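Local coordinates for ATP grasp ligase (Microcystis aeruginosa MRC, PDB 5IG9), which probably acts as an ATP-dependent ligase of the ATP-grasp family, perhaps with activity like that of ribosomal S6-glutamic acid ligases, at residues V131-Q134 and L138-G141; M282-T285 and R289-F292. All blocks are in the same frame, centred on the assembly; numbering follows the deposited sequence.

Contact 1: residues V131-Q134 and L138-G141; sequences VARQ and LIPG
Arg133 and Ile139 meet because of how each chain is set: Arg133 carries CG opposite its own N (chi1 -177°) and runs extended as far as NE, while Ile139 holds CG1 between its N and carbonyl carbon (chi1 59°), which sends CD1 out to the arginine's aliphatic stem. This is a helix-to-loop contact in an ATP-grasp ligase: the last turn of helix 125-134 is touched by the loop that leads on to strand 142-145. The two side chains cross at about a right angle. Ile139 CD1 lies 3.6 Å from Arg133 CB and 3.7 Å from Arg133 CD, so the methyl is laid across the stem and the guanidinium takes no part. The second branch of the isoleucine, CG2, turns to the methyl of the buried Ala132; Phe292 of strand 290-296 touches both of these residues. Gly48 of the second subunit also packs against Arg133 and Ile139. The contact is purely apolar and small, burying 139 Å². An alanine in place of Ile139 would remove both branches, and would probably leave the arginine stem freer to swing and a gap beside Ala132. The second, looser touch is Ala132 CB to Ile139 CG2, 4.2 Å apart.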
loop_
_atom_site.group_PDB
_atom_site.type_symbol
_atom_site.label_atom_id
_atom_site.label_comp_id
_atom_site.label_asym_id
_atom_site.label_seq_id
_atom_site.Cartn_x
_atom_site.Cartn_y
_atom_site.Cartn_z
ATOM N N VAL A 131 14.554 -8.833 -7.885
ATOM C CA VAL A 131 14.120 -10.221 -8.006
ATOM C C VAL A 131 14.317 -10.721 -9.431
ATOM O O VAL A 131 14.717 -11.871 -9.648
ATOM C CB VAL A 131 12.660 -10.368 -7.540
ATOM C CG1 VAL A 131 12.122 -11.748 -7.894
ATOM C CG2 VAL A 131 12.569 -10.134 -6.042
ATOM N N ALA A 132 14.050 -9.867 -10.424
ATOM C CA ALA A 132 14.289 -10.250 -11.813
ATOM C C ALA A 132 15.765 -10.529 -12.060
ATOM O O ALA A 132 16.118 -11.479 -12.771
ATOM C CB ALA A 132 13.788 -9.157 -12.756
ATOM N N ARG A 133 16.647 -9.711 -11.481
ATOM C CA ARG A 133 18.080 -9.930 -11.653
ATOM C C ARG A 133 18.539 -11.203 -10.948
ATOM O O ARG A 133 19.399 -11.924 -11.464
ATOM C CB ARG A 133 18.860 -8.722 -11.140
ATOM C CG ARG A 133 20.356 -8.816 -11.342
ATOM C CD ARG A 133 21.053 -7.557 -10.865
ATOM N NE ARG A 133 22.502 -7.669 -10.978
ATOM C CZ ARG A 133 23.297 -8.098 -10.005
ATOM N NH1 ARG A 133 22.784 -8.455 -8.836
ATOM N NH2 ARG A 133 24.607 -8.171 -10.202
ATOM N N GLN A 134 17.976 -11.498 -9.772
ATOM C CA GLN A 134 18.276 -12.761 -9.105
ATOM C C GLN A 134 17.782 -13.957 -9.907
ATOM O O GLN A 134 18.279 -15.070 -9.710
ATOM C CB GLN A 134 17.670 -12.775 -7.702
ATOM C CG GLN A 134 18.326 -11.801 -6.734
ATOM C CD GLN A 134 17.566 -11.669 -5.432
ATOM O OE1 GLN A 134 16.424 -12.121 -5.320
ATOM N NE2 GLN A 134 18.193 -11.045 -4.439
ATOM N N LEU A 138 18.451 -9.529 -17.306
ATOM C CA LEU A 138 19.207 -8.286 -17.331
ATOM C C LEU A 138 18.297 -7.116 -16.985
ATOM O O LEU A 138 17.171 -7.017 -17.480
ATOM C CB LEU A 138 19.840 -8.067 -18.705
ATOM C CG LEU A 138 20.825 -9.133 -19.178
ATOM C CD1 LEU A 138 21.208 -8.883 -20.620
ATOM C CD2 LEU A 138 22.052 -9.163 -18.284
ATOM N N ILE A 139 18.784 -6.233 -16.121
ATOM C CA ILE A 139 18.039 -5.035 -15.743
ATOM C C ILE A 139 18.931 -3.817 -15.950
ATOM O O ILE A 139 20.158 -3.910 -15.791
ATOM C CB ILE A 139 17.538 -5.117 -14.292
ATOM C CG1 ILE A 139 18.709 -5.292 -13.324
ATOM C CG2 ILE A 139 16.536 -6.255 -14.130
ATOM C CD1 ILE A 139 18.301 -5.225 -11.874
ATOM N N PRO A 140 18.371 -2.660 -16.298
ATOM C CA PRO A 140 19.205 -1.470 -16.483
ATOM C C PRO A 140 19.693 -0.924 -15.155
ATOM O O PRO A 140 19.035 -1.056 -14.120
ATOM C CB PRO A 140 18.261 -0.485 -17.178
ATOM C CG PRO A 140 16.913 -0.872 -16.677
ATOM C CD PRO A 140 16.940 -2.367 -16.502
ATOM N N GLY A 141 20.872 -0.307 -15.197
ATOM C CA GLY A 141 21.425 0.345 -14.022
ATOM C C GLY A 141 20.484 1.409 -13.489
ATOM O O GLY A 141 20.150 2.360 -14.199
#

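Contact 2: residues M282-T285 and R289-F292; sequences MIVT and RYIF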
loop_
_atom_site.group_PDB
_atom_site.type_symbol
_atom_site.label_atom_id
_atom_site.label_comp_id
_atom_site.label_asym_id
_atom_site.label_seq_id
_atom_site.Cartn_x
_atom_site.Cartn_y
_atom_site.Cartn_z
ATOM N N MET A 282 9.662 -5.054 -21.553
ATOM C CA MET A 282 11.043 -5.406 -21.846
ATOM C C MET A 282 11.484 -4.672 -23.102
ATOM O O MET A 282 10.671 -4.111 -23.842
ATOM C CB MET A 282 11.228 -6.918 -22.018
ATOM C CG MET A 282 10.815 -7.756 -20.820
ATOM S SD MET A 282 11.231 -9.499 -21.018
ATOM C CE MET A 282 13.007 -9.459 -20.791
ATOM N N ILE A 283 12.795 -4.668 -23.330
ATOM C CA ILE A 283 13.377 -4.140 -24.556
ATOM C C ILE A 283 14.408 -5.136 -25.069
ATOM O O ILE A 283 14.996 -5.905 -24.301
ATOM C CB ILE A 283 14.030 -2.754 -24.364
ATOM C CG1 ILE A 283 15.122 -2.821 -23.299
ATOM C CG2 ILE A 283 12.986 -1.708 -24.009
ATOM C CD1 ILE A 283 15.890 -1.539 -23.137
ATOM N N VAL A 284 14.623 -5.116 -26.381
ATOM C CA VAL A 284 15.592 -5.980 -27.041
ATOM C C VAL A 284 16.601 -5.102 -27.762
ATOM O O VAL A 284 16.225 -4.260 -28.586
ATOM C CB VAL A 284 14.923 -6.954 -28.027
ATOM C CG1 VAL A 284 15.927 -7.996 -28.500
ATOM C CG2 VAL A 284 13.714 -7.618 -27.390
ATOM N N THR A 285 17.873 -5.303 -27.457
ATOM C CA THR A 285 18.939 -4.579 -28.119
ATOM C C THR A 285 19.092 -5.064 -29.557
ATOM O O THR A 285 18.549 -6.104 -29.939
ATOM C CB THR A 285 20.247 -4.758 -27.353
ATOM O OG1 THR A 285 20.630 -6.138 -27.364
ATOM C CG2 THR A 285 20.090 -4.286 -25.916
ATOM N N ARG A 289 19.888 -8.735 -26.829
ATOM C CA ARG A 289 19.900 -8.865 -25.378
ATOM C C ARG A 289 18.556 -8.409 -24.830
ATOM O O ARG A 289 18.047 -7.350 -25.211
ATOM C CB ARG A 289 21.031 -8.039 -24.759
ATOM C CG ARG A 289 22.418 -8.589 -25.027
ATOM C CD ARG A 289 23.502 -7.650 -24.518
ATOM N NE ARG A 289 23.577 -7.614 -23.060
ATOM C CZ ARG A 289 24.450 -8.310 -22.339
ATOM N NH1 ARG A 289 25.327 -9.105 -22.937
ATOM N NH2 ARG A 289 24.449 -8.214 -21.018
ATOM N N TYR A 290 17.975 -9.218 -23.945
ATOM C CA TYR A 290 16.660 -8.943 -23.381
ATOM C C TYR A 290 16.823 -8.318 -22.001
ATOM O O TYR A 290 17.385 -8.941 -21.094
ATOM C CB TYR A 290 15.818 -10.217 -23.301
ATOM C CG TYR A 290 15.425 -10.794 -24.647
ATOM C CD1 TYR A 290 16.295 -11.616 -25.349
ATOM C CD2 TYR A 290 14.184 -10.520 -25.211
ATOM C CE1 TYR A 290 15.945 -12.147 -26.577
ATOM C CE2 TYR A 290 13.825 -11.048 -26.439
ATOM C CZ TYR A 290 14.709 -11.861 -27.117
ATOM O OH TYR A 290 14.358 -12.391 -28.340
ATOM N N ILE A 291 16.325 -7.094 -21.847
ATOM C CA ILE A 291 16.429 -6.335 -20.607
ATOM C C ILE A 291 15.042 -6.217 -19.994
ATOM O O ILE A 291 14.103 -5.762 -20.655
ATOM C CB ILE A 291 17.042 -4.943 -20.845
ATOM C CG1 ILE A 291 18.537 -5.052 -21.155
ATOM C CG2 ILE A 291 16.810 -4.038 -19.644
ATOM C CD1 ILE A 291 18.858 -5.263 -22.618
ATOM N N PHE A 292 14.916 -6.631 -18.736
ATOM C CA PHE A 292 13.668 -6.469 -18.002
ATOM C C PHE A 292 13.555 -5.041 -17.484
ATOM O O PHE A 292 14.489 -4.517 -16.871
ATOM C CB PHE A 292 13.600 -7.456 -16.836
ATOM C CG PHE A 292 12.446 -7.213 -15.901
ATOM C CD1 PHE A 292 11.189 -7.721 -16.189
ATOM C CD2 PHE A 292 12.614 -6.475 -14.738
ATOM C CE1 PHE A 292 10.122 -7.497 -15.336
ATOM C CE2 PHE A 292 11.548 -6.248 -13.881
ATOM C CZ PHE A 292 10.303 -6.762 -14.182
#
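Thr285 and Arg289 close the turn end of a beta hairpin in which strands 277-284 and 290-296 run antiparallel, their short axes here 4.9 Å apart. The threonine N donates to Arg289 O, and its OG1 receives Arg289 N at 2.8 Å, so backbone and side chain together pin the start of the second strand; OG1 also bonds to Asp287 in the turn. Thr285 CG2 goes another way, meeting Ile291 CD1 at 3.7 Å. Further along, Ile283 and Ile291 form a hydrogen-bonded pair: Ile291 N donates to Ile283 O (3.0 Å, 175° at the hydrogen), and Ile283 N returns a bond to Ile291 O. On their face of the sheet Ile283 CG1 packs on Ile291 CB.

The other face carries Met282, Val284, Tyr290 and Phe292. Met282 reaches across the pair: CB sits 3.4 Å from Ile291 O, CG passes the same oxygen at 3.8 Å, and the chain bends about the CG-SD bond (chi3 74°), bringing CE to Tyr290 CB at 3.8 Å, with Phe292 CB a little farther off. Val284 lies alongside Tyr290, pointing the same way; its CG2 touches ring atom CE2 at 3.6 Å, and CG1 stands over one ring face, displaced toward the rim. The tyrosine hydroxyl is hydrogen-bonded to that of Tyr256.

Strand 214-221 flanks strand 277-284 on the side away from the hairpin partner, with Leu216 touching Met282, Val284 and Tyr290. Helix 260-273 packs on the face of Met282, Tyr290 and Phe292 through Ile262, Leu266 and Leu269, while helix 125-134 reaches Phe292 through Leu129 and Ala132.

Overall arrangement
Contact 1 closes in the chain well before contact 2 opens, yet their centres are only 11 Å apart and they touch directly. The loop 138-141 runs beside strand 290-296, the hairpin strand at the edge of the sheet within this chain: Leu138 O and Phe292 N are 2.6 Å apart, a probable hydrogen bond, and Pro140 CD packs 3.3 Å from Phe292 O. Phe292 is thus a main link; Leu138 also packs on Arg289 and on Tyr290 O, so the hairpin edge lies against both the helix end and the loop of contact 1. Each centre is about 19 Å from the centre of the chain, on the same side. The second subunit packs on contact 1, but does not touch the segments of contact 2.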